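Local coordinates for SusD superfamily protein (Bacteroides fragilis NCTC 9343, PDB 3NQP), which probably binds glycans at the outer membrane surface of the bacterium, as a member of the SusD family of sugar-binding lipoproteins, at residues I392-G397 and T433-I438; V385-A390 and L439-K444; M459-G464 and C471-L476; L408-A413 and Y423-T428. One frame throughout, in Å; residues are numbered along the deposited sequence.

Contact 1 (I392-G397 and T433-I438); sequences IANMEG and TNELAI
Asn394 joins the last turn of helix 382-396 to Asn434, Glu435 and Ile438 of helix 431-445. It is buried, and it is the one residue of 392-397 that reaches across. Its CG stands anti to the backbone N (chi1 -160°), which sends the amide out from the helix. The two ends of the amide do different work. ND2 gives a nearly straight hydrogen bond to Glu435 OE1 at 2.9 Å, close to the plane of its own amide. Glu435 OE1 is met on its anti side, somewhat out of the carboxylate plane. The same ND2 also bonds to Phe431 O, so the nitrogen is gripped twice. OD1 accepts from Asn434 ND2 at 3.3 Å. This bond is more bent, and the donor lies above the carbonyl plane. The two amide planes are almost perpendicular, 89° apart. Beside the amide, nearer the helix, Asn394 CB rests on Ile438 CD1 at 4.2 Å. Gly397 follows with positive phi as the C' residue of a Schellman motif, which ends the helix. The second helix has its own ties: Glu435 OE2 forms a salt bridge with Lys216, and Asn434 OD1 bonds to Tyr425 OH. The two short segments run antiparallel (176°), with axes 10.0 Å apart. Helix 399-414 packs on both of them. Helix 228-241 packs on the 392-397 side, and helix 200-216 meets both, touching Ile392 and bridging through Lys216.

Contact 2 (V385-A390 and L439-K444); sequences VYLTLA and LHEKDK
Leu387 and Lys442 both carry CG beside the backbone N, with chi1 of -67° and -74°, and their side chains lie alongside each other, pointing opposite ways. This brings Leu387 CD1 to 3.8 Å from Lys442 CG. Leu387 CB lies against the same methylene, Lys442 CG, at 4.0 Å. Glu441, one residue before the lysine, also touches the leucine. Its CG is anti to the backbone N, and Glu441 CG lies 4.2 Å from Leu387 CD1. One leucine methyl therefore touches the aliphatic parts of two charged side chains. The segments belong to helices 382-396 and 431-445, two members of the helical part of the SusD-family fold. No direct hydrogen bond joins them here. A water does so instead: it donates to Thr388 OG1 at 2.8 Å and accepts from Lys442 NZ at 2.7 Å. A bend at chi3 turns the lysine chain toward this water. The ammonium group also pairs with Asp455 and bonds to Gln451 OE1. The Glu441 chain bends at chi2, and its carboxylate turns off to salt bridges with Arg333 and Arg410.

Contact 3 (M459-G464 and C471-L476); sequences MTLTKG and CKEGSL
A long loop between helices 452-458 and 498-503 folds back on itself here, and Leu461 bridges the fold to Cys471 and Glu473. Only six residues separate the two segments along the chain. The leucine points across. Its CB lies 3.9 Å from Cys471 SG, and CD2 is also near the sulfur, at 4.1 Å. The other methyl, CD1, meets Glu473, 3.7 Å from its CD. The same methyl reaches CB and CG of the glutamate, so it lies along the bent chain. Glu473 has CG beside the backbone N (chi1 -65°) and a sharp turn at chi2 (89°), and this curls the chain around the methyl. Leu461 and Glu473 cross at about a right angle. No hydrogen bond spans the contact. Cys471 leads into a short 3-10 turn, 472-474, with Gly474 N bonded to Cys471 O at 3.0 Å. Ser475 steadies the end of this turn: its OG and its N both bond to Lys472 O, the hydroxyl on a lone pair in the carbonyl plane. Lys472 NZ makes a long, weak salt bridge to Glu473 OE2. On the other side, Thr460 OG1 donates to Thr462 O at 2.8 Å and closes a tight local bend around Leu461. Leu461 O accepts from Thr432 OG1, and Leu468 packs against the leucine side chain.

Contact 4 (L408-A413 and Y423-T428); sequences LVRKRA and YAYPET
Arg410 reaches from helix 399-414 to the backbone of Tyr423 and the side chain of Tyr425. Its CG lies beside the backbone N. From CG to NE the chain is fully extended, and this straight reach carries the guanidinium to the loop. NH1 donates to Tyr423 O at 2.9 Å. The N-H...O angle is 158°, and the oxygen sits at the guanidinium edge, near its plane. Seen from the acceptor, the donor stands above the carbonyl plane and not on a lone pair. Arg410 CD also comes to 3.3 Å from Tyr423 O. Tyr425 supplies the other side of the contact. Its CG is anti to the backbone N (chi1 -177°), and its CB lies over one face of the guanidinium, 3.8 Å from Arg410 NH1. The ring itself approaches obliquely, with Tyr425 CD1 4.0 Å from Arg410 NH2. Ring and guanidinium planes are 76° apart, so the two do not stack. The ring runs on toward helix 431-445. With NE paired to Glu441, the guanidinium binds a carboxylate and a carbonyl at once. The two bonds limit its rotation, and the salt bridge probably offsets its charge.

Contacts 1 and 2 are buried and join the same two helices, 382-396 and 431-445, with centres 10 Å apart. Contact 1 does so through side-chain amides and a carboxylate; contact 2 relies on carbon packing and a water. Contacts 3 and 4 are only partly buried and involve loops. Contact 3 is mostly apolar between its segments, while contact 4 centres on an arginine-to-backbone bond. Helix 431-445 connects them all: Glu435 OE2 of contact 1 probably bonds to Thr460 N of contact 3, and Glu441 of contact 2 forms a salt bridge with Arg410 of contact 4. Contacts 3 and 4 do not touch; their nearest atoms are about 10 Å apart.

Contact 1 (I392-G397 and T433-I438)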
loop_
_atom_site.group_PDB
_atom_site.type_symbol
_atom_site.label_atom_id
_atom_site.label_comp_id
_atom_site.label_asym_id
_atom_site.label_seq_id
_atom_site.Cartn_x
_atom_site.Cartn_y
_atom_site.Cartn_z
ATOM N N ILE A 392 1.850 17.227 -3.948
ATOM C CA ILE A 392 2.864 18.270 -3.694
ATOM C C ILE A 392 2.457 19.561 -4.433
ATOM O O ILE A 392 2.480 20.658 -3.846
ATOM C CB ILE A 392 4.286 17.809 -4.108
ATOM C CG1 ILE A 392 4.794 16.697 -3.163
ATOM C CG2 ILE A 392 5.239 18.996 -4.107
ATOM C CD1 ILE A 392 6.083 15.872 -3.677
ATOM N N ALA A 393 2.048 19.422 -5.700
ATOM C CA ALA A 393 1.566 20.540 -6.502
ATOM C C ALA A 393 0.432 21.295 -5.792
ATOM O O ALA A 393 0.430 22.537 -5.691
ATOM C CB ALA A 393 1.090 20.037 -7.938
ATOM N N ASN A 394 -0.530 20.548 -5.283
ATOM C CA ASN A 394 -1.626 21.169 -4.561
ATOM C C ASN A 394 -1.088 21.989 -3.366
ATOM O O ASN A 394 -1.576 23.091 -3.131
ATOM C CB ASN A 394 -2.689 20.165 -4.074
ATOM C CG ASN A 394 -4.006 20.837 -3.764
ATOM O OD1 ASN A 394 -4.295 21.890 -4.327
ATOM N ND2 ASN A 394 -4.827 20.228 -2.887
HETATM N N MSE A 395 -0.062 21.490 -2.674
HETATM C CA MSE A 395 0.516 22.229 -1.544
HETATM C C MSE A 395 1.192 23.522 -2.009
HETATM O O MSE A 395 1.100 24.552 -1.338
HETATM C CB MSE A 395 1.539 21.402 -0.751
HETATM C CG MSE A 395 0.965 20.287 0.088
HETATM SE SE MSE A 395 -0.210 20.849 1.459
HETATM C CE MSE A 395 1.051 21.676 2.694
ATOM N N GLU A 396 1.868 23.471 -3.157
ATOM C CA GLU A 396 2.551 24.641 -3.737
ATOM C C GLU A 396 1.598 25.697 -4.238
ATOM O O GLU A 396 1.930 26.877 -4.232
ATOM C CB GLU A 396 3.397 24.250 -4.943
ATOM C CG GLU A 396 4.611 23.414 -4.654
ATOM C CD GLU A 396 5.257 22.791 -5.922
ATOM O OE1 GLU A 396 4.606 22.544 -6.950
ATOM O OE2 GLU A 396 6.445 22.485 -5.869
ATOM N N GLY A 397 0.449 25.259 -4.731
ATOM C CA GLY A 397 -0.447 26.111 -5.489
ATOM C C GLY A 397 -0.360 25.956 -7.012
ATOM O O GLY A 397 -0.860 26.820 -7.747
ATOM N N THR A 433 -11.025 21.003 -3.697
ATOM C CA THR A 433 -11.500 20.231 -4.874
ATOM C C THR A 433 -10.319 19.406 -5.399
ATOM O O THR A 433 -10.475 18.242 -5.738
ATOM C CB THR A 433 -12.040 21.165 -5.942
ATOM O OG1 THR A 433 -13.065 21.952 -5.360
ATOM C CG2 THR A 433 -12.627 20.392 -7.210
ATOM N N ASN A 434 -9.136 20.027 -5.474
ATOM C CA ASN A 434 -7.922 19.369 -5.897
ATOM C C ASN A 434 -7.534 18.209 -4.978
ATOM O O ASN A 434 -7.237 17.115 -5.457
ATOM C CB ASN A 434 -6.739 20.332 -5.931
ATOM C CG ASN A 434 -6.764 21.293 -7.129
ATOM O OD1 ASN A 434 -7.259 20.974 -8.227
ATOM N ND2 ASN A 434 -6.223 22.478 -6.909
ATOM N N GLU A 435 -7.473 18.442 -3.666
ATOM C CA GLU A 435 -7.097 17.360 -2.717
ATOM C C GLU A 435 -8.047 16.171 -2.848
ATOM O O GLU A 435 -7.619 15.016 -2.912
ATOM C CB GLU A 435 -7.101 17.878 -1.275
ATOM C CG GLU A 435 -6.331 17.028 -0.334
ATOM C CD GLU A 435 -4.849 17.387 -0.276
ATOM O OE1 GLU A 435 -4.296 17.931 -1.261
ATOM O OE2 GLU A 435 -4.226 17.126 0.767
ATOM N N LEU A 436 -9.353 16.433 -2.907
ATOM C CA LEU A 436 -10.332 15.355 -3.051
ATOM C C LEU A 436 -10.243 14.638 -4.394
ATOM O O LEU A 436 -10.446 13.428 -4.465
ATOM C CB LEU A 436 -11.744 15.834 -2.760
ATOM C CG LEU A 436 -12.013 16.380 -1.340
ATOM C CD1 LEU A 436 -13.388 17.058 -1.246
ATOM C CD2 LEU A 436 -11.831 15.276 -0.208
ATOM N N ALA A 437 -9.966 15.383 -5.446
ATOM C CA ALA A 437 -9.757 14.809 -6.772
ATOM C C ALA A 437 -8.553 13.846 -6.769
ATOM O O ALA A 437 -8.597 12.800 -7.430
ATOM C CB ALA A 437 -9.598 15.929 -7.842
ATOM N N ILE A 438 -7.512 14.175 -6.014
ATOM C CA ILE A 438 -6.284 13.364 -5.956
ATOM C C ILE A 438 -6.618 12.117 -5.136
ATOM O O ILE A 438 -6.343 10.997 -5.567
ATOM C CB ILE A 438 -5.079 14.125 -5.355
ATOM C CG1 ILE A 438 -4.586 15.251 -6.291
ATOM C CG2 ILE A 438 -3.892 13.149 -5.036
ATOM C CD1 ILE A 438 -3.665 16.313 -5.511
#

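Contact 2 (V385-A390 and L439-K444)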
loop_
_atom_site.group_PDB
_atom_site.type_symbol
_atom_site.label_atom_id
_atom_site.label_comp_id
_atom_site.label_asym_id
_atom_site.label_seq_id
_atom_site.Cartn_x
_atom_site.Cartn_y
_atom_site.Cartn_z
ATOM N N VAL A 385 3.706 7.804 -8.393
ATOM C CA VAL A 385 4.675 8.903 -8.403
ATOM C C VAL A 385 3.931 10.156 -8.896
ATOM O O VAL A 385 3.979 11.232 -8.270
ATOM C CB VAL A 385 5.979 8.588 -9.199
ATOM C CG1 VAL A 385 6.857 9.811 -9.234
ATOM C CG2 VAL A 385 6.755 7.322 -8.615
ATOM N N TYR A 386 3.174 9.985 -9.968
ATOM C CA TYR A 386 2.355 11.069 -10.458
ATOM C C TYR A 386 1.353 11.651 -9.446
ATOM O O TYR A 386 1.252 12.866 -9.337
ATOM C CB TYR A 386 1.548 10.635 -11.698
ATOM C CG TYR A 386 2.295 10.234 -12.953
ATOM C CD1 TYR A 386 3.491 10.829 -13.329
ATOM C CD2 TYR A 386 1.683 9.358 -13.868
ATOM C CE1 TYR A 386 4.128 10.469 -14.520
ATOM C CE2 TYR A 386 2.316 8.998 -15.036
ATOM C CZ TYR A 386 3.516 9.578 -15.371
ATOM O OH TYR A 386 4.111 9.219 -16.528
ATOM N N LEU A 387 0.578 10.809 -8.750
ATOM C CA LEU A 387 -0.447 11.344 -7.835
ATOM C C LEU A 387 0.182 11.923 -6.560
ATOM O O LEU A 387 -0.380 12.818 -5.934
ATOM C CB LEU A 387 -1.540 10.301 -7.570
ATOM C CG LEU A 387 -2.369 10.013 -8.861
ATOM C CD1 LEU A 387 -3.249 8.826 -8.608
ATOM C CD2 LEU A 387 -3.172 11.237 -9.321
ATOM N N THR A 388 1.349 11.424 -6.193
ATOM C CA THR A 388 2.107 11.970 -5.080
ATOM C C THR A 388 2.644 13.390 -5.458
ATOM O O THR A 388 2.572 14.330 -4.645
ATOM C CB THR A 388 3.222 10.967 -4.589
ATOM O OG1 THR A 388 2.662 9.654 -4.340
ATOM C CG2 THR A 388 3.854 11.457 -3.305
ATOM N N LEU A 389 3.147 13.552 -6.687
ATOM C CA LEU A 389 3.568 14.859 -7.207
ATOM C C LEU A 389 2.381 15.784 -7.381
ATOM O O LEU A 389 2.503 16.979 -7.160
ATOM C CB LEU A 389 4.312 14.690 -8.533
ATOM C CG LEU A 389 5.767 14.236 -8.401
ATOM C CD1 LEU A 389 6.359 13.760 -9.718
ATOM C CD2 LEU A 389 6.604 15.324 -7.800
ATOM N N ALA A 390 1.209 15.238 -7.733
ATOM C CA ALA A 390 -0.010 16.051 -7.757
ATOM C C ALA A 390 -0.322 16.655 -6.365
ATOM O O ALA A 390 -0.719 17.833 -6.242
ATOM C CB ALA A 390 -1.195 15.248 -8.277
ATOM N N LEU A 439 -7.280 12.304 -3.995
ATOM C CA LEU A 439 -7.716 11.154 -3.179
ATOM C C LEU A 439 -8.576 10.212 -3.985
ATOM O O LEU A 439 -8.375 9.010 -3.967
ATOM C CB LEU A 439 -8.469 11.599 -1.907
ATOM C CG LEU A 439 -9.233 10.519 -1.077
ATOM C CD1 LEU A 439 -8.280 9.653 -0.356
ATOM C CD2 LEU A 439 -10.223 11.204 -0.084
ATOM N N HIS A 440 -9.548 10.762 -4.700
ATOM C CA HIS A 440 -10.522 9.910 -5.383
ATOM C C HIS A 440 -9.891 9.212 -6.591
ATOM O O HIS A 440 -10.313 8.148 -6.941
ATOM C CB HIS A 440 -11.777 10.690 -5.768
ATOM C CG HIS A 440 -12.624 11.096 -4.591
ATOM N ND1 HIS A 440 -13.475 12.187 -4.622
ATOM C CD2 HIS A 440 -12.714 10.583 -3.338
ATOM C CE1 HIS A 440 -14.064 12.304 -3.442
ATOM N NE2 HIS A 440 -13.631 11.341 -2.650
ATOM N N GLU A 441 -8.843 9.807 -7.173
ATOM C CA GLU A 441 -8.078 9.124 -8.205
ATOM C C GLU A 441 -7.222 7.994 -7.619
ATOM O O GLU A 441 -7.125 6.938 -8.193
ATOM C CB GLU A 441 -7.218 10.127 -8.989
ATOM C CG GLU A 441 -6.918 9.667 -10.429
ATOM C CD GLU A 441 -8.145 9.447 -11.255
ATOM O OE1 GLU A 441 -9.100 10.239 -11.121
ATOM O OE2 GLU A 441 -8.162 8.453 -11.998
ATOM N N LYS A 442 -6.570 8.239 -6.486
ATOM C CA LYS A 442 -5.895 7.163 -5.742
ATOM C C LYS A 442 -6.875 6.056 -5.326
ATOM O O LYS A 442 -6.527 4.888 -5.378
ATOM C CB LYS A 442 -5.175 7.722 -4.513
ATOM C CG LYS A 442 -3.907 8.478 -4.880
ATOM C CD LYS A 442 -2.956 8.735 -3.671
ATOM C CE LYS A 442 -2.214 7.434 -3.306
ATOM N NZ LYS A 442 -1.206 7.674 -2.190
ATOM N N ASP A 443 -8.091 6.433 -4.940
ATOM C CA ASP A 443 -9.106 5.469 -4.516
ATOM C C ASP A 443 -9.450 4.501 -5.633
ATOM O O ASP A 443 -9.726 3.342 -5.384
ATOM C CB ASP A 443 -10.415 6.190 -4.110
ATOM C CG ASP A 443 -10.348 6.821 -2.735
ATOM O OD1 ASP A 443 -9.367 6.552 -1.984
ATOM O OD2 ASP A 443 -11.271 7.633 -2.444
ATOM N N LYS A 444 -9.506 5.013 -6.854
ATOM C CA LYS A 444 -9.747 4.199 -8.033
ATOM C C LYS A 444 -8.527 3.436 -8.545
ATOM O O LYS A 444 -8.657 2.278 -9.007
ATOM C CB LYS A 444 -10.277 5.049 -9.152
ATOM C CG LYS A 444 -11.681 5.536 -8.966
ATOM C CD LYS A 444 -12.003 6.500 -10.113
ATOM C CE LYS A 444 -13.291 7.208 -9.833
ATOM N NZ LYS A 444 -13.721 8.001 -10.992
HETATM O O HOH W 1 0.568 9.669 -2.556
#

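Contact 3 (M459-G464 and C471-L476)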
loop_
_atom_site.group_PDB
_atom_site.type_symbol
_atom_site.label_atom_id
_atom_site.label_comp_id
_atom_site.label_asym_id
_atom_site.label_seq_id
_atom_site.Cartn_x
_atom_site.Cartn_y
_atom_site.Cartn_z
HETATM N N MSE A 459 -3.695 13.533 3.810
HETATM C CA MSE A 459 -4.334 14.593 3.049
HETATM C C MSE A 459 -5.238 15.403 3.975
HETATM O O MSE A 459 -5.738 14.921 4.998
HETATM C CB MSE A 459 -5.102 14.022 1.839
HETATM C CG MSE A 459 -4.188 13.214 0.930
HETATM SE SE MSE A 459 -5.024 12.597 -0.663
HETATM C CE MSE A 459 -4.730 14.145 -1.756
ATOM N N THR A 460 -5.386 16.672 3.622
ATOM C CA THR A 460 -6.080 17.651 4.444
ATOM C C THR A 460 -7.175 18.364 3.645
ATOM O O THR A 460 -7.093 18.488 2.410
ATOM C CB THR A 460 -5.101 18.705 4.997
ATOM O OG1 THR A 460 -4.447 19.394 3.919
ATOM C CG2 THR A 460 -4.015 18.072 5.927
ATOM N N LEU A 461 -8.185 18.882 4.334
ATOM C CA LEU A 461 -9.335 19.414 3.632
ATOM C C LEU A 461 -8.952 20.757 2.984
ATOM O O LEU A 461 -9.452 21.104 1.918
ATOM C CB LEU A 461 -10.503 19.566 4.602
ATOM C CG LEU A 461 -11.866 19.885 3.999
ATOM C CD1 LEU A 461 -12.378 18.605 3.237
ATOM C CD2 LEU A 461 -12.812 20.390 5.128
ATOM N N THR A 462 -8.096 21.513 3.687
ATOM C CA THR A 462 -7.559 22.772 3.234
ATOM C C THR A 462 -6.057 22.800 3.542
ATOM O O THR A 462 -5.567 21.961 4.304
ATOM C CB THR A 462 -8.223 23.971 3.931
ATOM O OG1 THR A 462 -8.131 23.826 5.339
ATOM C CG2 THR A 462 -9.690 24.085 3.543
ATOM N N LYS A 463 -5.333 23.739 2.912
ATOM C CA LYS A 463 -3.904 23.836 3.104
ATOM C C LYS A 463 -3.686 24.097 4.561
ATOM O O LYS A 463 -4.226 25.023 5.090
ATOM C CB LYS A 463 -3.298 24.979 2.296
ATOM C CG LYS A 463 -1.752 25.007 2.363
ATOM C CD LYS A 463 -1.206 26.007 1.363
ATOM C CE LYS A 463 0.296 26.168 1.513
ATOM N NZ LYS A 463 0.645 27.017 2.661
ATOM N N GLY A 464 -2.869 23.283 5.204
ATOM C CA GLY A 464 -2.617 23.434 6.625
ATOM C C GLY A 464 -3.766 23.018 7.521
ATOM O O GLY A 464 -3.685 23.258 8.722
ATOM N N CYS A 471 -12.903 14.254 8.333
ATOM C CA CYS A 471 -13.875 15.018 7.552
ATOM C C CYS A 471 -14.821 14.077 6.830
ATOM O O CYS A 471 -14.416 13.021 6.315
ATOM C CB CYS A 471 -13.160 15.902 6.516
ATOM S SG CYS A 471 -11.899 17.009 7.224
ATOM N N LYS A 472 -16.088 14.474 6.741
ATOM C CA LYS A 472 -17.070 13.684 6.005
ATOM C C LYS A 472 -16.653 13.523 4.530
ATOM O O LYS A 472 -16.969 12.510 3.894
ATOM C CB LYS A 472 -18.490 14.285 6.118
ATOM C CG LYS A 472 -18.675 15.687 5.532
ATOM C CD LYS A 472 -20.188 16.162 5.687
ATOM C CE LYS A 472 -20.451 17.486 4.968
ATOM N NZ LYS A 472 -19.454 18.573 5.324
ATOM N N GLU A 473 -15.917 14.508 4.014
ATOM C CA GLU A 473 -15.406 14.463 2.647
ATOM C C GLU A 473 -14.424 13.321 2.380
ATOM O O GLU A 473 -14.282 12.885 1.223
ATOM C CB GLU A 473 -14.756 15.801 2.245
ATOM C CG GLU A 473 -15.749 16.949 2.182
ATOM C CD GLU A 473 -15.927 17.673 3.512
ATOM O OE1 GLU A 473 -15.545 17.158 4.571
ATOM O OE2 GLU A 473 -16.479 18.763 3.496
ATOM N N GLY A 474 -13.777 12.816 3.427
ATOM C CA GLY A 474 -12.884 11.643 3.287
ATOM C C GLY A 474 -13.583 10.275 3.251
ATOM O O GLY A 474 -12.969 9.261 2.879
ATOM N N SER A 475 -14.840 10.236 3.699
ATOM C CA SER A 475 -15.605 8.990 3.733
ATOM C C SER A 475 -16.080 8.596 2.348
ATOM O O SER A 475 -16.190 9.416 1.447
ATOM C CB SER A 475 -16.821 9.090 4.680
ATOM O OG SER A 475 -17.848 9.931 4.155
ATOM N N LEU A 476 -16.408 7.327 2.228
ATOM C CA LEU A 476 -16.812 6.736 0.956
ATOM C C LEU A 476 -18.044 7.387 0.420
ATOM O O LEU A 476 -18.080 7.774 -0.763
ATOM C CB LEU A 476 -17.079 5.251 1.098
ATOM C CG LEU A 476 -17.472 4.513 -0.203
ATOM C CD1 LEU A 476 -16.391 4.672 -1.271
ATOM C CD2 LEU A 476 -17.724 3.039 0.072
#

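Contact 4 (L408-A413 and Y423-T428)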
loop_
_atom_site.group_PDB
_atom_site.type_symbol
_atom_site.label_atom_id
_atom_site.label_comp_id
_atom_site.label_asym_id
_atom_site.label_seq_id
_atom_site.Cartn_x
_atom_site.Cartn_y
_atom_site.Cartn_z
ATOM N N LEU A 408 -3.128 12.550 -16.626
ATOM C CA LEU A 408 -2.263 11.488 -17.099
ATOM C C LEU A 408 -2.825 10.122 -16.653
ATOM O O LEU A 408 -2.966 9.217 -17.458
ATOM C CB LEU A 408 -0.843 11.630 -16.535
ATOM C CG LEU A 408 0.093 12.532 -17.325
ATOM C CD1 LEU A 408 1.391 12.812 -16.502
ATOM C CD2 LEU A 408 0.393 11.954 -18.727
ATOM N N VAL A 409 -3.163 9.999 -15.366
ATOM C CA VAL A 409 -3.717 8.737 -14.844
ATOM C C VAL A 409 -5.091 8.432 -15.418
ATOM O O VAL A 409 -5.327 7.292 -15.856
ATOM C CB VAL A 409 -3.738 8.750 -13.313
ATOM C CG1 VAL A 409 -4.350 7.459 -12.780
ATOM C CG2 VAL A 409 -2.290 9.032 -12.791
ATOM N N ARG A 410 -5.992 9.435 -15.480
ATOM C CA ARG A 410 -7.332 9.189 -16.039
ATOM C C ARG A 410 -7.258 8.776 -17.477
ATOM O O ARG A 410 -8.012 7.906 -17.915
ATOM C CB ARG A 410 -8.233 10.404 -15.954
ATOM C CG ARG A 410 -8.582 10.771 -14.533
ATOM C CD ARG A 410 -9.655 11.830 -14.480
ATOM N NE ARG A 410 -10.007 12.233 -13.113
ATOM C CZ ARG A 410 -10.949 13.119 -12.820
ATOM N NH1 ARG A 410 -11.668 13.696 -13.793
ATOM N NH2 ARG A 410 -11.211 13.398 -11.556
ATOM N N LYS A 411 -6.394 9.441 -18.240
ATOM C CA LYS A 411 -6.382 9.191 -19.665
ATOM C C LYS A 411 -6.021 7.721 -19.896
ATOM O O LYS A 411 -6.616 7.057 -20.721
ATOM C CB LYS A 411 -5.433 10.125 -20.391
ATOM C CG LYS A 411 -5.258 9.760 -21.914
ATOM C CD LYS A 411 -4.223 10.688 -22.549
ATOM C CE LYS A 411 -4.111 10.433 -24.064
ATOM N NZ LYS A 411 -3.150 11.406 -24.704
ATOM N N ARG A 412 -5.065 7.217 -19.141
ATOM C CA ARG A 412 -4.726 5.793 -19.233
ATOM C C ARG A 412 -5.913 4.905 -18.862
ATOM O O ARG A 412 -6.172 3.927 -19.531
ATOM C CB ARG A 412 -3.508 5.456 -18.369
ATOM C CG ARG A 412 -2.886 4.091 -18.687
ATOM C CD ARG A 412 -3.552 2.947 -17.897
ATOM N NE ARG A 412 -3.193 2.985 -16.476
ATOM C CZ ARG A 412 -2.057 2.501 -15.963
ATOM N NH1 ARG A 412 -1.161 1.918 -16.744
ATOM N NH2 ARG A 412 -1.810 2.587 -14.649
ATOM N N ALA A 413 -6.618 5.252 -17.783
ATOM C CA ALA A 413 -7.754 4.476 -17.288
ATOM C C ALA A 413 -8.847 4.299 -18.334
ATOM O O ALA A 413 -9.392 3.191 -18.491
ATOM C CB ALA A 413 -8.348 5.135 -16.025
ATOM N N TYR A 423 -14.524 13.346 -19.118
ATOM C CA TYR A 423 -13.680 12.700 -18.083
ATOM C C TYR A 423 -12.476 13.489 -17.597
ATOM O O TYR A 423 -11.874 13.125 -16.584
ATOM C CB TYR A 423 -13.247 11.303 -18.587
ATOM C CG TYR A 423 -14.425 10.422 -18.982
ATOM C CD1 TYR A 423 -15.527 10.305 -18.155
ATOM C CD2 TYR A 423 -14.429 9.722 -20.167
ATOM C CE1 TYR A 423 -16.575 9.524 -18.483
ATOM C CE2 TYR A 423 -15.505 8.914 -20.523
ATOM C CZ TYR A 423 -16.579 8.826 -19.697
ATOM O OH TYR A 423 -17.694 8.066 -20.051
ATOM N N ALA A 424 -12.117 14.585 -18.260
ATOM C CA ALA A 424 -10.889 15.307 -17.897
ATOM C C ALA A 424 -11.156 16.153 -16.658
ATOM O O ALA A 424 -12.240 16.676 -16.505
ATOM C CB ALA A 424 -10.412 16.197 -19.041
ATOM N N TYR A 425 -10.169 16.270 -15.780
ATOM C CA TYR A 425 -10.262 17.156 -14.618
ATOM C C TYR A 425 -9.915 18.605 -14.999
ATOM O O TYR A 425 -8.805 18.873 -15.471
ATOM C CB TYR A 425 -9.306 16.654 -13.529
ATOM C CG TYR A 425 -9.369 17.468 -12.240
ATOM C CD1 TYR A 425 -10.464 17.361 -11.363
ATOM C CD2 TYR A 425 -8.339 18.335 -11.909
ATOM C CE1 TYR A 425 -10.516 18.127 -10.189
ATOM C CE2 TYR A 425 -8.384 19.101 -10.757
ATOM C CZ TYR A 425 -9.472 19.010 -9.909
ATOM O OH TYR A 425 -9.486 19.776 -8.758
ATOM N N PRO A 426 -10.843 19.553 -14.791
ATOM C CA PRO A 426 -10.495 20.924 -15.174
ATOM C C PRO A 426 -9.729 21.538 -14.035
ATOM O O PRO A 426 -10.017 21.230 -12.870
ATOM C CB PRO A 426 -11.866 21.608 -15.356
ATOM C CG PRO A 426 -12.819 20.852 -14.421
ATOM C CD PRO A 426 -12.218 19.456 -14.231
ATOM N N GLU A 427 -8.756 22.387 -14.348
ATOM C CA GLU A 427 -7.926 22.942 -13.306
ATOM C C GLU A 427 -8.743 23.883 -12.428
ATOM O O GLU A 427 -9.745 24.455 -12.875
ATOM C CB GLU A 427 -6.678 23.620 -13.906
ATOM C CG GLU A 427 -6.746 25.101 -14.231
ATOM C CD GLU A 427 -5.351 25.655 -14.577
ATOM O OE1 GLU A 427 -4.843 25.227 -15.608
ATOM O OE2 GLU A 427 -4.770 26.478 -13.815
ATOM N N THR A 428 -8.327 24.031 -11.173
ATOM C CA THR A 428 -9.047 24.897 -10.248
ATOM C C THR A 428 -8.123 25.381 -9.174
ATOM O O THR A 428 -7.168 24.687 -8.796
ATOM C CB THR A 428 -10.258 24.223 -9.588
ATOM O OG1 THR A 428 -10.856 25.165 -8.676
ATOM C CG2 THR A 428 -9.859 22.918 -8.836
#